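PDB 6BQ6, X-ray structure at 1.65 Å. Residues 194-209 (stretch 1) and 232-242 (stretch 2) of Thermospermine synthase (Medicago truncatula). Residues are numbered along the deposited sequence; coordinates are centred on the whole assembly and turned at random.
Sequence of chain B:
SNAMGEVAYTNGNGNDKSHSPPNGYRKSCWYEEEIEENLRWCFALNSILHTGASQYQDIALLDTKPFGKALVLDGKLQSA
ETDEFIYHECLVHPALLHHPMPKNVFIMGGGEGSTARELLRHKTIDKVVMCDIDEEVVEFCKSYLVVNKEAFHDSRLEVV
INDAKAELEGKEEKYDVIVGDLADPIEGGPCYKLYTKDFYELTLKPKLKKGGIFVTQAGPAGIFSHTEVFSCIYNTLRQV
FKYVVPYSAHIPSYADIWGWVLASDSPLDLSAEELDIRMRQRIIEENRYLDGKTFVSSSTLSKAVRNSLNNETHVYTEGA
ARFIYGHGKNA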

# COMPACT_ATOMS: atom_id res chain seq x y z
N LEU B 194 -5.47 -2.60 -34.26
CA LEU B 194 -5.29 -1.26 -34.77
C LEU B 194 -3.84 -0.77 -34.72
O LEU B 194 -3.57 0.40 -34.99
N TYR B 195 -2.91 -1.66 -34.38
CA TYR B 195 -1.49 -1.37 -34.34
C TYR B 195 -0.70 -2.31 -35.27
O TYR B 195 0.51 -2.29 -35.28
N THR B 196 -1.39 -3.13 -36.06
CA THR B 196 -0.65 -4.06 -36.89
C THR B 196 -0.22 -3.45 -38.23
O THR B 196 -0.89 -2.53 -38.77
N LYS B 197 0.82 -4.05 -38.80
CA LYS B 197 1.33 -3.68 -40.11
C LYS B 197 0.23 -3.73 -41.14
O LYS B 197 0.02 -2.78 -41.90
N ASP B 198 -0.50 -4.84 -41.16
CA ASP B 198 -1.57 -5.00 -42.15
C ASP B 198 -2.70 -3.99 -41.97
O ASP B 198 -3.24 -3.49 -42.97
N PHE B 199 -3.07 -3.69 -40.72
CA PHE B 199 -4.04 -2.61 -40.46
C PHE B 199 -3.57 -1.29 -41.09
O PHE B 199 -4.31 -0.63 -41.84
N TYR B 200 -2.35 -0.91 -40.78
CA TYR B 200 -1.83 0.36 -41.26
C TYR B 200 -1.76 0.40 -42.76
O TYR B 200 -2.17 1.38 -43.34
N GLU B 201 -1.25 -0.69 -43.36
CA GLU B 201 -1.07 -0.74 -44.81
C GLU B 201 -2.36 -0.84 -45.59
O GLU B 201 -2.50 -0.16 -46.59
N LEU B 202 -3.26 -1.70 -45.15
CA LEU B 202 -4.41 -2.11 -45.95
C LEU B 202 -5.68 -1.44 -45.53
O LEU B 202 -6.62 -1.44 -46.31
N THR B 203 -5.74 -0.84 -44.34
CA THR B 203 -6.98 -0.21 -43.85
C THR B 203 -6.79 1.27 -43.65
O THR B 203 -7.57 2.08 -44.14
N LEU B 204 -5.75 1.65 -42.91
CA LEU B 204 -5.58 3.06 -42.53
C LEU B 204 -5.02 3.90 -43.69
O LEU B 204 -5.56 4.97 -44.04
N LYS B 205 -3.89 3.47 -44.25
CA LYS B 205 -3.24 4.25 -45.32
C LYS B 205 -4.16 4.59 -46.48
O LYS B 205 -4.20 5.76 -46.90
N PRO B 206 -5.02 3.62 -46.93
CA PRO B 206 -5.98 3.96 -47.98
C PRO B 206 -6.98 5.03 -47.64
O PRO B 206 -7.59 5.58 -48.55
N LYS B 207 -7.18 5.33 -46.35
CA LYS B 207 -8.09 6.37 -45.95
C LYS B 207 -7.42 7.66 -45.50
O LYS B 207 -8.08 8.50 -44.92
N LEU B 208 -6.12 7.81 -45.78
CA LEU B 208 -5.44 9.09 -45.68
C LEU B 208 -5.42 9.79 -47.04
O LEU B 208 -5.16 9.16 -48.08
N LYS B 209 -5.72 11.07 -47.01
CA LYS B 209 -5.59 11.92 -48.17
C LYS B 209 -4.13 12.19 -48.55
O LYS B 209 -3.16 11.79 -47.87
N CYS B 232 8.30 -1.01 -30.58
CA CYS B 232 7.51 -1.86 -31.48
C CYS B 232 6.57 -1.10 -32.41
O CYS B 232 6.45 -1.40 -33.58
N ILE B 233 5.89 -0.12 -31.84
CA ILE B 233 5.02 0.75 -32.61
C ILE B 233 5.83 1.54 -33.65
O ILE B 233 5.49 1.61 -34.82
N TYR B 234 6.94 2.13 -33.23
CA TYR B 234 7.82 2.78 -34.14
C TYR B 234 8.23 1.85 -35.30
O TYR B 234 8.14 2.19 -36.45
N ASN B 235 8.72 0.68 -34.96
CA ASN B 235 9.18 -0.23 -36.00
C ASN B 235 8.08 -0.71 -36.93
O ASN B 235 8.31 -0.87 -38.13
N THR B 236 6.90 -0.95 -36.38
CA THR B 236 5.77 -1.37 -37.19
C THR B 236 5.45 -0.28 -38.19
O THR B 236 5.32 -0.52 -39.40
N LEU B 237 5.37 0.98 -37.72
CA LEU B 237 5.13 2.08 -38.63
C LEU B 237 6.23 2.28 -39.68
O LEU B 237 5.94 2.67 -40.80
N ARG B 238 7.49 2.00 -39.32
CA ARG B 238 8.62 2.15 -40.24
C ARG B 238 8.48 1.16 -41.41
O ARG B 238 8.99 1.38 -42.53
N GLN B 239 7.72 0.10 -41.20
CA GLN B 239 7.48 -0.87 -42.31
C GLN B 239 6.45 -0.40 -43.33
O GLN B 239 6.25 -1.05 -44.37
N VAL B 240 5.69 0.64 -43.01
CA VAL B 240 4.55 1.05 -43.80
C VAL B 240 4.71 2.44 -44.40
O VAL B 240 4.27 2.68 -45.51
N PHE B 241 5.19 3.41 -43.62
CA PHE B 241 5.30 4.79 -44.06
C PHE B 241 6.75 5.18 -44.23
O PHE B 241 7.64 4.67 -43.52
N LYS B 242 7.00 6.14 -45.14
CA LYS B 242 8.36 6.58 -45.42
C LYS B 242 8.99 7.37 -44.33
O LYS B 242 10.15 7.13 -44.00

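The apolar centre of this contact is built from Tyr200 and Val240, the two residues that give up the most surface to the opposing stretch. Both point toward it. Tyr200 adopts the m rotamer (chi1 -68°), which lays its ring along the second helix. Leu237, also m with chi2 t, sets out sideways, but its end comes nearer and places a methyl over one ring face: CD2 of Leu237 lies 3.6 Å from the centroid of the Tyr200 ring, 17° off the normal, a CH-pi contact. The edge of the same ring meets Thr236, with Tyr200 CE2 3.9 Å from Thr236 CG2. A flat aromatic side chain thus serves two neighbours at once, one over its face and one near its plane.

Val240, with chi1 t, is short and branched; both its methyls lie 4.0 Å from Tyr200 CB, and CG2 is also 3.9 Å from Lys197 CG. Its compact shape suits a place where the backbones run close, the CA atoms of Glu201 and Val240 being 6.0 Å apart.

Thr236 occupies an equally tight position. In its m rotamer the hydroxyl turns back to its own helix, OG1 donating to Cys232 O at 2.7 Å, which leaves CG2 to pack 3.5 Å from Tyr195 O and 3.6 Å from Lys197 N. Threonine fits here because one branch satisfies its polarity locally while the other behaves as a small apolar group.

Toward the start of both stretches, Tyr195 and Ile233, both m at chi1, set out sideways and converge at their ends, Tyr195 CE2 lying 3.8 Å from Ile233 CD1. Toward the other end, Phe241 (m) swings its ring in among side chains of the first stretch. Leu208 CD1 approaches the ring edge, 3.8 Å from Phe241 CE1, and Leu204 CD2 does so 4.2 Å from Phe241 CZ.

Long lysines close the margin, their methylenes covering apolar neighbours while their amines find polar partners. Lys205 passes CD 3.9 Å from Phe241 CE1, then NZ donates to Val240 O at 3.1 Å, the one hydrogen bond between the stretches. Lys197, extended through chi3, rests CE 3.7 Å from Gln239 CB; its NZ forms a salt bridge with Glu201 OE2 at 3.0 Å, one helical turn on. Gln239 points toward the first stretch, but its m, m bend leads the amide away, and NE2 donates to Asn235 O at 2.9 Å.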

# COMPACT_ATOMS: atom_id res chain seq x y z
CB LEU B 194 -6.22 -0.32 -34.03
CG LEU B 194 -7.69 -0.75 -34.04
CD1 LEU B 194 -8.57 0.12 -33.12
CD2 LEU B 194 -8.30 -0.77 -35.39
CB TYR B 195 -0.96 -1.52 -32.90
CG TYR B 195 -1.48 -0.54 -31.91
CD1 TYR B 195 -2.62 -0.78 -31.18
CD2 TYR B 195 -0.76 0.62 -31.65
CE1 TYR B 195 -3.07 0.13 -30.22
CE2 TYR B 195 -1.23 1.54 -30.72
CZ TYR B 195 -2.34 1.28 -29.99
OH TYR B 195 -2.72 2.19 -29.07
CB THR B 196 -1.46 -5.35 -37.15
OG1 THR B 196 -2.67 -5.01 -37.82
CG2 THR B 196 -1.80 -6.04 -35.88
CB LYS B 197 2.49 -4.57 -40.54
CG LYS B 197 3.06 -4.22 -41.89
CD LYS B 197 4.16 -5.20 -42.31
CE LYS B 197 4.86 -4.72 -43.59
NZ LYS B 197 4.05 -4.97 -44.81
CB ASP B 198 -2.13 -6.40 -42.12
CG ASP B 198 -1.27 -7.40 -42.92
OD1 ASP B 198 -0.24 -7.03 -43.51
OD2 ASP B 198 -1.66 -8.59 -42.94
CB PHE B 199 -4.33 -2.46 -38.96
CG PHE B 199 -5.16 -1.24 -38.65
CD1 PHE B 199 -6.50 -1.19 -39.01
CD2 PHE B 199 -4.55 -0.12 -38.17
CE1 PHE B 199 -7.25 -0.06 -38.79
CE2 PHE B 199 -5.29 1.01 -37.92
CZ PHE B 199 -6.64 1.04 -38.25
CB TYR B 200 -0.46 0.62 -40.69
CG TYR B 200 -0.36 0.86 -39.21
CD1 TYR B 200 -1.31 1.65 -38.53
CD2 TYR B 200 0.73 0.39 -38.50
CE1 TYR B 200 -1.18 1.90 -37.16
CE2 TYR B 200 0.88 0.66 -37.16
CZ TYR B 200 -0.09 1.42 -36.48
OH TYR B 200 0.07 1.69 -35.13
CB GLU B 201 -0.16 -1.92 -45.22
CG GLU B 201 0.44 -1.77 -46.62
CD GLU B 201 1.38 -2.90 -46.97
OE1 GLU B 201 1.86 -2.93 -48.15
OE2 GLU B 201 1.66 -3.75 -46.07
CB LEU B 202 -4.59 -3.63 -45.89
CG LEU B 202 -3.38 -4.42 -46.40
CD1 LEU B 202 -3.66 -5.92 -46.38
CD2 LEU B 202 -2.94 -3.98 -47.80
CB THR B 203 -7.55 -0.89 -42.56
OG1 THR B 203 -7.86 -2.29 -42.80
CG2 THR B 203 -8.76 -0.16 -42.02
CB LEU B 204 -4.65 3.15 -41.32
CG LEU B 204 -4.69 4.56 -40.66
CD1 LEU B 204 -4.80 4.48 -39.15
CD2 LEU B 204 -3.48 5.32 -41.11
CB LYS B 205 -1.94 3.57 -45.77
CG LYS B 205 -1.01 4.46 -46.58
CD LYS B 205 0.44 3.94 -46.55
CE LYS B 205 1.03 3.91 -47.93
NZ LYS B 205 2.51 3.70 -47.90
CB PRO B 206 -6.69 2.65 -48.25
CG PRO B 206 -5.72 1.62 -47.89
CD PRO B 206 -4.99 2.17 -46.70
CB LYS B 207 -9.07 5.82 -44.87
CG LYS B 207 -9.95 4.64 -45.40
CD LYS B 207 -10.81 4.96 -46.64
CE LYS B 207 -11.19 3.73 -47.45
NZ LYS B 207 -11.92 2.69 -46.70
CB LEU B 208 -4.01 8.94 -45.21
CG LEU B 208 -3.79 8.53 -43.78
CD1 LEU B 208 -2.33 8.15 -43.58
CD2 LEU B 208 -4.18 9.67 -42.86
CB LYS B 209 -6.33 13.25 -47.96
CG LYS B 209 -7.83 13.08 -47.85
CD LYS B 209 -8.54 14.42 -47.87
CE LYS B 209 -10.04 14.20 -47.73
NZ LYS B 209 -10.81 15.44 -47.84
CB CYS B 232 6.70 -2.82 -30.65
SG CYS B 232 7.68 -3.83 -29.53
CB ILE B 233 4.24 1.70 -31.69
CG1 ILE B 233 3.18 0.91 -30.88
CG2 ILE B 233 3.53 2.77 -32.53
CD1 ILE B 233 2.45 1.70 -29.85
CB TYR B 234 9.06 3.33 -33.41
CG TYR B 234 10.12 3.82 -34.34
CD1 TYR B 234 9.99 5.01 -35.02
CD2 TYR B 234 11.26 3.03 -34.60
CE1 TYR B 234 10.97 5.43 -35.93
CE2 TYR B 234 12.23 3.44 -35.48
CZ TYR B 234 12.11 4.64 -36.14
OH TYR B 234 13.07 5.05 -37.05
CB ASN B 235 9.93 -1.42 -35.42
CG ASN B 235 10.70 -2.20 -36.50
OD1 ASN B 235 11.45 -1.60 -37.27
ND2 ASN B 235 10.48 -3.53 -36.58
CB THR B 236 4.57 -1.77 -36.32
OG1 THR B 236 4.97 -2.82 -35.41
CG2 THR B 236 3.43 -2.27 -37.17
CB LEU B 237 4.86 3.38 -37.87
CG LEU B 237 3.51 3.43 -37.17
CD1 LEU B 237 3.47 4.52 -36.10
CD2 LEU B 237 2.39 3.61 -38.15
CB ARG B 238 9.93 1.91 -39.44
CG ARG B 238 11.19 2.12 -40.22
CD ARG B 238 12.41 2.25 -39.29
NE ARG B 238 12.60 1.13 -38.36
CZ ARG B 238 13.76 0.84 -37.75
NH1 ARG B 238 13.87 -0.17 -36.89
NH2 ARG B 238 14.83 1.58 -38.01
CB GLN B 239 6.96 -2.22 -41.77
CG GLN B 239 7.76 -2.87 -40.67
CD GLN B 239 9.24 -2.86 -40.94
OE1 GLN B 239 9.68 -3.30 -42.02
NE2 GLN B 239 10.03 -2.38 -39.99
CB VAL B 240 3.26 1.02 -42.95
CG1 VAL B 240 2.03 1.45 -43.72
CG2 VAL B 240 3.07 -0.38 -42.34
CB PHE B 241 4.72 5.72 -42.97
CG PHE B 241 3.23 5.62 -42.80
CD1 PHE B 241 2.39 6.36 -43.61
CD2 PHE B 241 2.68 4.79 -41.85
CE1 PHE B 241 1.01 6.27 -43.46
CE2 PHE B 241 1.33 4.70 -41.69
CZ PHE B 241 0.48 5.44 -42.49
CB LYS B 242 8.41 7.41 -46.69
CG LYS B 242 9.84 7.75 -47.06
CD LYS B 242 10.07 8.07 -48.50
CE LYS B 242 11.55 8.36 -48.72
NZ LYS B 242 12.41 7.14 -48.56